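Long-range contacts in coenzyme F420-dependent N(5),N(10)-methenyltetrahydromethanopterin reductase-related protein (Desulfurobacterium thermolithotrophum DSM 11699, PDB 6HUZ), which binds the iron-guanylylpyridinol cofactor and uses tetrahydrofolate derivatives as substrates, as a bacterial paralog of [Fe]-hydrogenase: residues G25-Y30 with R61-D66; E38-G43 with E65-K70; L107-V112 with R137-F142; H158-T163 with Y192-E197. All coordinates share one frame; numbering follows the deposited sequence.

Contact 1: G25-Y30 with R61-D66; sequences GGEPPY and RKKVED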
# COMPACT_ATOMS: atom_id res chain seq x y z
N GLY A 25 -0.65 23.94 -18.57
CA GLY A 25 -0.72 24.47 -19.93
C GLY A 25 -2.12 24.75 -20.43
O GLY A 25 -3.09 24.64 -19.68
N GLY A 26 -2.22 25.11 -21.71
CA GLY A 26 -3.49 25.42 -22.36
C GLY A 26 -4.11 26.70 -21.84
O GLY A 26 -3.45 27.48 -21.17
N GLU A 27 -5.40 26.92 -22.16
CA GLU A 27 -6.15 28.11 -21.74
C GLU A 27 -7.52 27.76 -21.30
O GLU A 27 -8.08 26.79 -21.81
CB GLU A 27 -6.39 29.02 -22.94
CG GLU A 27 -5.16 29.64 -23.52
CD GLU A 27 -5.53 30.61 -24.61
OE1 GLU A 27 -5.42 31.83 -24.37
OE2 GLU A 27 -5.95 30.16 -25.70
N PRO A 28 -8.16 28.59 -20.43
CA PRO A 28 -9.54 28.30 -20.05
C PRO A 28 -10.41 28.36 -21.31
O PRO A 28 -10.01 28.98 -22.31
CB PRO A 28 -9.88 29.38 -19.01
CG PRO A 28 -8.91 30.45 -19.24
CD PRO A 28 -7.66 29.81 -19.77
N PRO A 29 -11.57 27.70 -21.31
CA PRO A 29 -12.19 26.95 -20.21
C PRO A 29 -11.67 25.52 -20.07
O PRO A 29 -11.45 24.83 -21.06
CB PRO A 29 -13.67 27.00 -20.57
CG PRO A 29 -13.65 26.90 -22.08
CD PRO A 29 -12.45 27.73 -22.50
N TYR A 30 -11.49 25.09 -18.83
CA TYR A 30 -11.00 23.76 -18.49
C TYR A 30 -12.14 22.94 -17.91
O TYR A 30 -13.13 23.50 -17.44
CB TYR A 30 -9.92 23.89 -17.41
CG TYR A 30 -8.65 24.58 -17.88
CD1 TYR A 30 -7.76 23.93 -18.73
CD2 TYR A 30 -8.29 25.83 -17.39
CE1 TYR A 30 -6.57 24.53 -19.11
CE2 TYR A 30 -7.11 26.45 -17.79
CZ TYR A 30 -6.24 25.79 -18.64
OH TYR A 30 -5.06 26.40 -19.02
N ARG A 61 -18.16 31.88 -22.92
CA ARG A 61 -19.41 31.23 -23.32
C ARG A 61 -19.51 31.18 -24.85
O ARG A 61 -19.84 30.12 -25.41
CB ARG A 61 -20.60 31.99 -22.72
CG ARG A 61 -21.92 31.26 -22.87
CD ARG A 61 -23.12 32.10 -22.45
NE ARG A 61 -24.37 31.42 -22.81
CZ ARG A 61 -25.47 31.39 -22.06
NH1 ARG A 61 -26.55 30.74 -22.49
NH2 ARG A 61 -25.51 32.02 -20.89
N LYS A 62 -19.21 32.31 -25.53
CA LYS A 62 -19.27 32.41 -27.00
C LYS A 62 -18.33 31.40 -27.65
O LYS A 62 -18.68 30.81 -28.68
CB LYS A 62 -18.89 33.83 -27.46
CG LYS A 62 -18.59 33.92 -28.96
CD LYS A 62 -18.59 35.37 -29.46
CE LYS A 62 -18.72 35.46 -30.97
NZ LYS A 62 -17.48 35.00 -31.66
N LYS A 63 -17.13 31.22 -27.07
CA LYS A 63 -16.14 30.27 -27.60
C LYS A 63 -16.70 28.84 -27.54
O LYS A 63 -16.53 28.06 -28.48
CB LYS A 63 -14.84 30.40 -26.79
CG LYS A 63 -13.70 29.49 -27.24
CD LYS A 63 -12.47 29.65 -26.36
CE LYS A 63 -11.35 28.73 -26.78
NZ LYS A 63 -10.15 28.88 -25.91
N VAL A 64 -17.40 28.50 -26.45
CA VAL A 64 -18.00 27.19 -26.26
C VAL A 64 -19.15 27.00 -27.26
O VAL A 64 -19.19 25.97 -27.94
CB VAL A 64 -18.49 26.96 -24.80
CG1 VAL A 64 -19.42 25.75 -24.73
CG2 VAL A 64 -17.30 26.78 -23.86
N GLU A 65 -20.08 27.98 -27.33
CA GLU A 65 -21.22 27.90 -28.25
C GLU A 65 -20.78 27.83 -29.71
O GLU A 65 -21.38 27.08 -30.49
CB GLU A 65 -22.17 29.09 -28.04
CG GLU A 65 -22.98 28.97 -26.76
CD GLU A 65 -23.74 30.22 -26.38
OE1 GLU A 65 -24.67 30.12 -25.54
OE2 GLU A 65 -23.41 31.31 -26.90
N ASP A 66 -19.72 28.57 -30.09
CA ASP A 66 -19.20 28.56 -31.47
C ASP A 66 -18.76 27.17 -31.93
O ASP A 66 -18.79 26.90 -33.13
CB ASP A 66 -18.01 29.52 -31.61
CG ASP A 66 -18.36 31.00 -31.64
OD1 ASP A 66 -19.56 31.33 -31.86
OD2 ASP A 66 -17.44 31.82 -31.46
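K63 NZ comes up to the E27-P29 part of the loop, 3.6 Å from P28 O. The carboxylate of E27 lies farther off, its OE2 4.4 Å from K63 NZ, too far for a salt bridge, though the opposite charges probably attract. The lysine reaches this point at full stretch: CG is anti to the backbone N (chi1 -179°) and every later torsion is also near 180°. Deeper in, P29 and V64 make the apolar half of the contact; their side chains pass one another, pointing opposite ways, with P29 CG 4.1 Å from V64 CG2. The setting is the Rossmann-like N-terminal domain, where helix 58-66 connects strand 45-49 to strand 70-72 along the chain and V64 also rests on L71. The loop before helix 32-41 is shaped by a cis peptide ahead of P29 and by the hydroxyl of Y30, whose OH donates to G25 O at 2.7 Å from above the carbonyl plane. On the helix, two salt bridges, each spanning one turn, join R61 NE to E65 OE1 (3.0 Å) and K62 NZ to D66 OD2 (3.2 Å), while R61 NH2 also pairs with D54.

Contact 2: E38-G43 with E65-K70; sequences EFAKAG and EDAGVK
A40 carries this contact with a single methyl group. Its CB is 3.4 Å from A67 O and 3.7 Å from V69 CG2, with the methyl of A67 a little farther away, CB to CB 4.5 Å. No hydrogen bond crosses between the segments; the meeting is one of small apolar groups and a backbone carbonyl, and the backbones come close because so little side chain stands between them, the CA atoms of A40 and G68 being 5.6 Å apart. V69 offers the methyl that does the touching because its CG2 lies beside the backbone N while CG1 is anti to it (chi1 174°). K41 lies along the margin, adding some cover near A67.

The next shell fixes these groups in place. G68 N donates to E65 O (2.9 Å) and G43 N to A40 O (3.0 Å), so each segment turns back on the last turn of its own helix. A side chain on G68 would point at A40 and, at this backbone conformation, would also press on the carbonyl O of A67. Below, A40 packs on V46 and V69 on L48, while the backbone of K70 is hydrogen-bonded to V46 and L48, which sets strand 70-72 beside strand 45-49. F39, on another side of its helix, packs on V46 and M145. Two helix ends, each closed by a glycine of positive phi in a Schellman motif, thus meet where helices 32-41 and 58-66 lead into neighbouring parallel strands, an alternation of helix and strand that belongs to the Rossmann fold.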
# COMPACT_ATOMS: atom_id res chain seq x y z
N GLU A 38 -14.51 19.58 -27.33
CA GLU A 38 -13.83 18.54 -28.11
C GLU A 38 -14.80 17.58 -28.76
O GLU A 38 -14.58 17.20 -29.91
CB GLU A 38 -12.84 17.75 -27.21
CG GLU A 38 -11.59 18.56 -26.93
CD GLU A 38 -10.68 18.05 -25.82
OE1 GLU A 38 -9.75 18.80 -25.45
OE2 GLU A 38 -10.90 16.92 -25.31
N PHE A 39 -15.85 17.14 -28.04
CA PHE A 39 -16.83 16.19 -28.60
C PHE A 39 -17.61 16.91 -29.73
O PHE A 39 -17.90 16.30 -30.77
CB PHE A 39 -17.79 15.67 -27.49
CG PHE A 39 -17.17 14.90 -26.33
CD1 PHE A 39 -16.20 13.93 -26.54
CD2 PHE A 39 -17.59 15.13 -25.02
CE1 PHE A 39 -15.64 13.23 -25.47
CE2 PHE A 39 -17.03 14.42 -23.96
CZ PHE A 39 -16.07 13.47 -24.19
N ALA A 40 -17.91 18.20 -29.53
CA ALA A 40 -18.62 19.00 -30.53
C ALA A 40 -17.74 19.17 -31.77
O ALA A 40 -18.24 19.05 -32.90
CB ALA A 40 -18.99 20.35 -29.93
N LYS A 41 -16.43 19.40 -31.58
CA LYS A 41 -15.52 19.56 -32.73
C LYS A 41 -15.44 18.25 -33.54
O LYS A 41 -15.35 18.31 -34.76
CB LYS A 41 -14.12 20.03 -32.30
CG LYS A 41 -14.07 21.54 -32.04
CD LYS A 41 -12.80 21.92 -31.29
CE LYS A 41 -12.45 23.38 -31.48
NZ LYS A 41 -11.89 23.99 -30.25
N ALA A 42 -15.49 17.09 -32.85
CA ALA A 42 -15.46 15.78 -33.49
C ALA A 42 -16.73 15.54 -34.32
O ALA A 42 -16.76 14.63 -35.14
CB ALA A 42 -15.29 14.68 -32.46
N GLY A 43 -17.77 16.34 -34.09
CA GLY A 43 -19.02 16.24 -34.85
C GLY A 43 -20.18 15.62 -34.09
O GLY A 43 -21.19 15.28 -34.70
N GLU A 65 -20.08 27.98 -27.33
CA GLU A 65 -21.22 27.90 -28.25
C GLU A 65 -20.78 27.83 -29.71
O GLU A 65 -21.38 27.08 -30.49
CB GLU A 65 -22.17 29.09 -28.04
CG GLU A 65 -22.98 28.97 -26.76
CD GLU A 65 -23.74 30.22 -26.38
OE1 GLU A 65 -24.67 30.12 -25.54
OE2 GLU A 65 -23.41 31.31 -26.90
N ASP A 66 -19.72 28.57 -30.09
CA ASP A 66 -19.20 28.56 -31.47
C ASP A 66 -18.76 27.17 -31.93
O ASP A 66 -18.79 26.90 -33.13
CB ASP A 66 -18.01 29.52 -31.61
CG ASP A 66 -18.36 31.00 -31.64
OD1 ASP A 66 -19.56 31.33 -31.86
OD2 ASP A 66 -17.44 31.82 -31.46
N ALA A 67 -18.32 26.31 -30.99
CA ALA A 67 -17.89 24.96 -31.33
C ALA A 67 -19.07 24.04 -31.63
O ALA A 67 -18.87 22.94 -32.11
CB ALA A 67 -17.05 24.38 -30.19
N GLY A 68 -20.29 24.49 -31.34
CA GLY A 68 -21.50 23.71 -31.57
C GLY A 68 -22.17 23.19 -30.30
O GLY A 68 -23.20 22.52 -30.39
N VAL A 69 -21.58 23.49 -29.11
CA VAL A 69 -22.12 23.03 -27.83
C VAL A 69 -23.40 23.79 -27.47
O VAL A 69 -23.42 25.01 -27.50
CB VAL A 69 -21.09 23.19 -26.68
CG1 VAL A 69 -21.72 22.85 -25.32
CG2 VAL A 69 -19.87 22.31 -26.91
N LYS A 70 -24.45 23.05 -27.11
CA LYS A 70 -25.71 23.65 -26.71
C LYS A 70 -25.65 23.87 -25.21
O LYS A 70 -25.50 22.91 -24.45
CB LYS A 70 -26.87 22.71 -27.05
CG LYS A 70 -27.49 22.98 -28.41
CD LYS A 70 -28.49 21.90 -28.83
CE LYS A 70 -29.69 21.82 -27.92
NZ LYS A 70 -30.81 21.06 -28.53

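Contact 3: L107-V112 with R137-F142; sequences LVENAV and REDIGF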
# COMPACT_ATOMS: atom_id res chain seq x y z
N LEU A 107 -33.25 9.56 -19.56
CA LEU A 107 -32.22 9.15 -20.51
C LEU A 107 -32.81 8.19 -21.54
O LEU A 107 -33.75 7.47 -21.23
CB LEU A 107 -31.01 8.53 -19.77
CG LEU A 107 -30.26 9.50 -18.85
CD1 LEU A 107 -29.32 8.76 -17.85
CD2 LEU A 107 -29.50 10.55 -19.64
N VAL A 108 -32.28 8.20 -22.77
CA VAL A 108 -32.79 7.33 -23.83
C VAL A 108 -32.54 5.88 -23.50
O VAL A 108 -31.63 5.58 -22.71
CB VAL A 108 -32.24 7.66 -25.24
CG1 VAL A 108 -32.42 9.14 -25.57
CG2 VAL A 108 -30.79 7.23 -25.41
N GLU A 109 -33.31 4.98 -24.09
CA GLU A 109 -33.09 3.56 -23.82
C GLU A 109 -31.62 3.19 -24.13
O GLU A 109 -31.06 3.68 -25.11
CB GLU A 109 -34.08 2.69 -24.62
CG GLU A 109 -34.10 1.23 -24.19
CD GLU A 109 -34.95 0.92 -22.98
OE1 GLU A 109 -35.64 1.84 -22.47
OE2 GLU A 109 -34.94 -0.26 -22.53
N ASN A 110 -31.00 2.36 -23.26
CA ASN A 110 -29.61 1.90 -23.34
C ASN A 110 -28.58 3.01 -23.15
O ASN A 110 -27.43 2.84 -23.54
CB ASN A 110 -29.36 1.12 -24.63
CG ASN A 110 -30.34 -0.02 -24.83
OD1 ASN A 110 -30.54 -0.87 -23.95
ND2 ASN A 110 -30.96 -0.07 -25.99
N ALA A 111 -28.96 4.15 -22.56
CA ALA A 111 -28.00 5.24 -22.31
C ALA A 111 -26.97 4.76 -21.27
O ALA A 111 -27.25 3.83 -20.52
CB ALA A 111 -28.72 6.45 -21.75
N VAL A 112 -25.78 5.41 -21.21
CA VAL A 112 -24.75 5.05 -20.22
C VAL A 112 -24.44 6.33 -19.41
O VAL A 112 -24.30 7.40 -19.99
CB VAL A 112 -23.47 4.39 -20.84
CG1 VAL A 112 -22.89 5.23 -21.98
CG2 VAL A 112 -22.39 4.08 -19.77
N ARG A 137 -35.20 0.96 -15.16
CA ARG A 137 -34.03 1.37 -15.95
C ARG A 137 -32.85 0.40 -15.90
O ARG A 137 -31.68 0.82 -15.87
CB ARG A 137 -33.57 2.79 -15.52
CG ARG A 137 -34.56 3.91 -15.93
CD ARG A 137 -35.34 3.70 -17.23
NE ARG A 137 -34.50 3.63 -18.42
CZ ARG A 137 -34.09 4.68 -19.14
NH1 ARG A 137 -34.42 5.91 -18.78
NH2 ARG A 137 -33.34 4.50 -20.22
N GLU A 138 -33.13 -0.90 -15.96
CA GLU A 138 -32.07 -1.92 -15.93
C GLU A 138 -31.26 -1.89 -17.22
O GLU A 138 -30.26 -2.59 -17.32
CB GLU A 138 -32.68 -3.31 -15.74
CG GLU A 138 -33.27 -3.52 -14.36
CD GLU A 138 -34.67 -2.97 -14.17
OE1 GLU A 138 -35.25 -2.40 -15.13
OE2 GLU A 138 -35.20 -3.11 -13.05
N ASP A 139 -31.69 -1.11 -18.21
CA ASP A 139 -31.01 -0.97 -19.48
C ASP A 139 -29.90 0.07 -19.37
O ASP A 139 -28.98 0.08 -20.19
CB ASP A 139 -32.01 -0.51 -20.55
CG ASP A 139 -32.57 0.87 -20.28
OD1 ASP A 139 -33.27 1.03 -19.25
OD2 ASP A 139 -32.31 1.78 -21.07
N ILE A 140 -29.98 0.96 -18.38
CA ILE A 140 -28.96 1.99 -18.23
C ILE A 140 -27.63 1.41 -17.80
O ILE A 140 -27.56 0.61 -16.86
CB ILE A 140 -29.42 3.12 -17.28
CG1 ILE A 140 -30.64 3.85 -17.91
CG2 ILE A 140 -28.26 4.08 -17.00
CD1 ILE A 140 -30.81 5.26 -17.52
N GLY A 141 -26.58 1.83 -18.51
CA GLY A 141 -25.22 1.42 -18.25
C GLY A 141 -24.47 2.39 -17.37
O GLY A 141 -24.78 3.57 -17.32
N PHE A 142 -23.46 1.89 -16.66
CA PHE A 142 -22.64 2.70 -15.75
C PHE A 142 -21.18 2.50 -16.05
O PHE A 142 -20.72 1.37 -16.04
CB PHE A 142 -22.90 2.32 -14.29
CG PHE A 142 -24.29 2.73 -13.90
CD1 PHE A 142 -25.37 1.91 -14.14
CD2 PHE A 142 -24.53 3.98 -13.35
CE1 PHE A 142 -26.65 2.29 -13.79
CE2 PHE A 142 -25.81 4.37 -13.02
CZ PHE A 142 -26.86 3.53 -13.24
O HOH W 1 -36.00 0.30 -19.84
O HOH W 2 -28.51 -1.50 -22.36
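The carboxylates of E109 and D139 lie stacked with their planes 5° apart, although the two side chains cross at about a right angle, and E109 OE1 is 3.6 Å from D139 OD2. R137 probably offsets this pairing of like charges. Bent at chi2 and chi3, it meets D139 side-on, NE to OD1 and NH2 to OD2, both 3.0 Å and both on syn lone pairs. NH1 (3.0 Å) and the same NH2 (3.2 Å) both reach L107 O, from one face of that carbonyl's plane. I140 CD1 sits 3.6 Å above the centre of the guanidinium and also packs on L107 CD1. N110 N takes the anti lone pair of D139 OD2 at 2.6 Å. Beyond, G141 N donates to A111 O, and V112 pairs with G141 in a parallel bridge, setting edge strand 141-144 beside 112-115 in the Rossmann-like sheet. A leucine in place of R137 would probably leave D139 without its salt-bridge partner, E109 without a nearby positive charge, and L107 O without these donors. A water 2.9 Å from both E109 OE2 and D139 OD1 may bridge them; R137 and N110 N probably make the facing anions tolerable.

Contact 4: H158-T163 with Y192-E197; sequences HYLIAT and YLLPAE
Y192 keeps CG anti to its carbonyl carbon (chi1 -72°), and chi2 of -58° turns the ring so that CE2 lies 3.6 Å from H158 CB. The two residues stand on the paired parallel strands of a beta-alpha-beta unit, 158-163 and 190-195, joined through helix 174-186. Strand bonds alternate regularly: Y192 N reaches Y159 O at 2.8 Å, nearly along the C=O axis, and I161 N, L194 N and T163 N then bond in turn to Y192 O, I161 O and L194 O. Side chains divide between two faces. On one, L160 CD2 lies 3.5 Å from Y192 CB, and L160 meets L194 methyl to methyl, under V202 of helix 196-203. On the other, I161 and L193 run side by side, I161 CB 3.8 Å from L193 CD2, against helix 174-186. T163 adds its CG2, 3.6 Å from L193 CB. D265 and A269 of the second subunit pack on Y192 and H158. An alanine at Y192 would keep the CB contact with L160 but would probably open a gap beside H158 CB and loosen the subunit packing there. Where the second strand gives way to helix 196-203, A196 N still bonds to T163 O at 3.1 Å, and A196 CB lies 3.8 Å from A162 CB.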
# COMPACT_ATOMS: atom_id res chain seq x y z
N HIS A 158 -6.18 11.34 -23.02
CA HIS A 158 -6.74 9.99 -22.86
C HIS A 158 -7.92 10.06 -21.95
O HIS A 158 -8.17 11.09 -21.34
CB HIS A 158 -5.65 9.13 -22.08
CG HIS A 158 -5.12 9.92 -20.91
ND1 HIS A 158 -4.01 10.74 -21.03
CD2 HIS A 158 -5.64 10.09 -19.67
CE1 HIS A 158 -3.87 11.35 -19.86
NE2 HIS A 158 -4.84 11.00 -19.02
N TYR A 159 -8.60 8.94 -21.81
CA TYR A 159 -9.70 8.78 -20.87
C TYR A 159 -9.58 7.36 -20.24
O TYR A 159 -9.15 6.41 -20.92
CB TYR A 159 -11.06 8.86 -21.54
CG TYR A 159 -11.50 10.26 -21.91
CD1 TYR A 159 -11.87 11.17 -20.94
CD2 TYR A 159 -11.56 10.66 -23.24
CE1 TYR A 159 -12.29 12.45 -21.27
CE2 TYR A 159 -11.99 11.94 -23.59
CZ TYR A 159 -12.34 12.84 -22.60
OH TYR A 159 -12.74 14.11 -22.90
N LEU A 160 -9.96 7.23 -18.96
CA LEU A 160 -10.00 5.96 -18.27
C LEU A 160 -11.47 5.60 -18.29
O LEU A 160 -12.30 6.39 -17.82
CB LEU A 160 -9.48 6.09 -16.83
CG LEU A 160 -8.08 6.64 -16.67
CD1 LEU A 160 -7.59 6.45 -15.22
CD2 LEU A 160 -7.12 5.97 -17.62
N ILE A 161 -11.78 4.42 -18.87
CA ILE A 161 -13.14 3.89 -19.06
C ILE A 161 -13.34 2.62 -18.27
O ILE A 161 -12.66 1.60 -18.49
CB ILE A 161 -13.45 3.70 -20.58
CG1 ILE A 161 -13.36 5.04 -21.33
CG2 ILE A 161 -14.83 3.06 -20.82
CD1 ILE A 161 -13.14 4.86 -22.83
N ALA A 162 -14.27 2.67 -17.34
CA ALA A 162 -14.53 1.52 -16.46
C ALA A 162 -15.17 0.33 -17.16
O ALA A 162 -16.13 0.50 -17.88
CB ALA A 162 -15.43 1.96 -15.30
N THR A 163 -14.64 -0.87 -16.92
CA THR A 163 -15.17 -2.10 -17.50
C THR A 163 -15.75 -2.97 -16.36
O THR A 163 -15.66 -2.60 -15.19
CB THR A 163 -14.06 -2.89 -18.22
OG1 THR A 163 -13.19 -3.46 -17.23
CG2 THR A 163 -13.27 -2.04 -19.21
N TYR A 192 -8.26 4.08 -22.29
CA TYR A 192 -7.67 3.09 -21.39
C TYR A 192 -8.80 2.37 -20.67
O TYR A 192 -9.43 2.95 -19.79
CB TYR A 192 -6.74 3.77 -20.37
CG TYR A 192 -5.44 4.27 -20.96
CD1 TYR A 192 -4.56 3.40 -21.61
CD2 TYR A 192 -5.07 5.60 -20.85
CE1 TYR A 192 -3.35 3.85 -22.13
CE2 TYR A 192 -3.87 6.07 -21.39
CZ TYR A 192 -3.01 5.19 -22.02
OH TYR A 192 -1.84 5.67 -22.55
N LEU A 193 -9.07 1.11 -21.03
CA LEU A 193 -10.16 0.34 -20.39
C LEU A 193 -9.65 -0.35 -19.11
O LEU A 193 -8.85 -1.27 -19.17
CB LEU A 193 -10.68 -0.74 -21.36
CG LEU A 193 -11.08 -0.23 -22.76
CD1 LEU A 193 -11.65 -1.36 -23.60
CD2 LEU A 193 -12.04 0.87 -22.68
N LEU A 194 -10.14 0.08 -17.95
CA LEU A 194 -9.71 -0.53 -16.69
C LEU A 194 -10.85 -1.16 -15.90
O LEU A 194 -11.99 -0.74 -16.03
CB LEU A 194 -9.11 0.56 -15.76
CG LEU A 194 -8.02 1.45 -16.32
CD1 LEU A 194 -7.49 2.35 -15.23
CD2 LEU A 194 -6.89 0.66 -16.89
N PRO A 195 -10.54 -2.14 -15.03
CA PRO A 195 -11.60 -2.68 -14.16
C PRO A 195 -12.17 -1.45 -13.43
O PRO A 195 -11.44 -0.54 -13.00
CB PRO A 195 -10.84 -3.61 -13.20
CG PRO A 195 -9.57 -3.93 -13.88
CD PRO A 195 -9.23 -2.73 -14.73
N ALA A 196 -13.48 -1.41 -13.29
CA ALA A 196 -14.15 -0.27 -12.65
C ALA A 196 -13.55 0.19 -11.30
O ALA A 196 -13.42 1.39 -11.06
CB ALA A 196 -15.63 -0.57 -12.50
N GLU A 197 -13.17 -0.74 -10.44
CA GLU A 197 -12.63 -0.35 -9.15
C GLU A 197 -11.27 0.35 -9.22
O GLU A 197 -10.91 1.09 -8.30
CB GLU A 197 -12.56 -1.57 -8.24
CG GLU A 197 -12.42 -1.25 -6.77
CD GLU A 197 -12.31 -2.49 -5.91
OE1 GLU A 197 -11.94 -3.56 -6.44
OE2 GLU A 197 -12.59 -2.38 -4.69

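Contacts 1 and 2 share E65 and D66, their centres 11 Å apart, and touch where V64 O meets V69 CB at 3.6 Å. Contact 2 in turn reaches contact 4, since F39 CZ lies 3.6 Å from Y159 OH. Contact 3 belongs to the opposite edge of the six-stranded sheet, its centre about 30 Å from that of contact 1, yet its nearest atoms come within about 5 Å of contact 4. Contact 4 is also the one nearest the bound substrate and cofactor: the H158 side chain is about 6 Å from methenyltetrahydrofolate and about 8 Å from the iron-guanylylpyridinol cofactor. P29 of contact 1 lies about 10 Å from that cofactor, V69 and L107 about 12 Å.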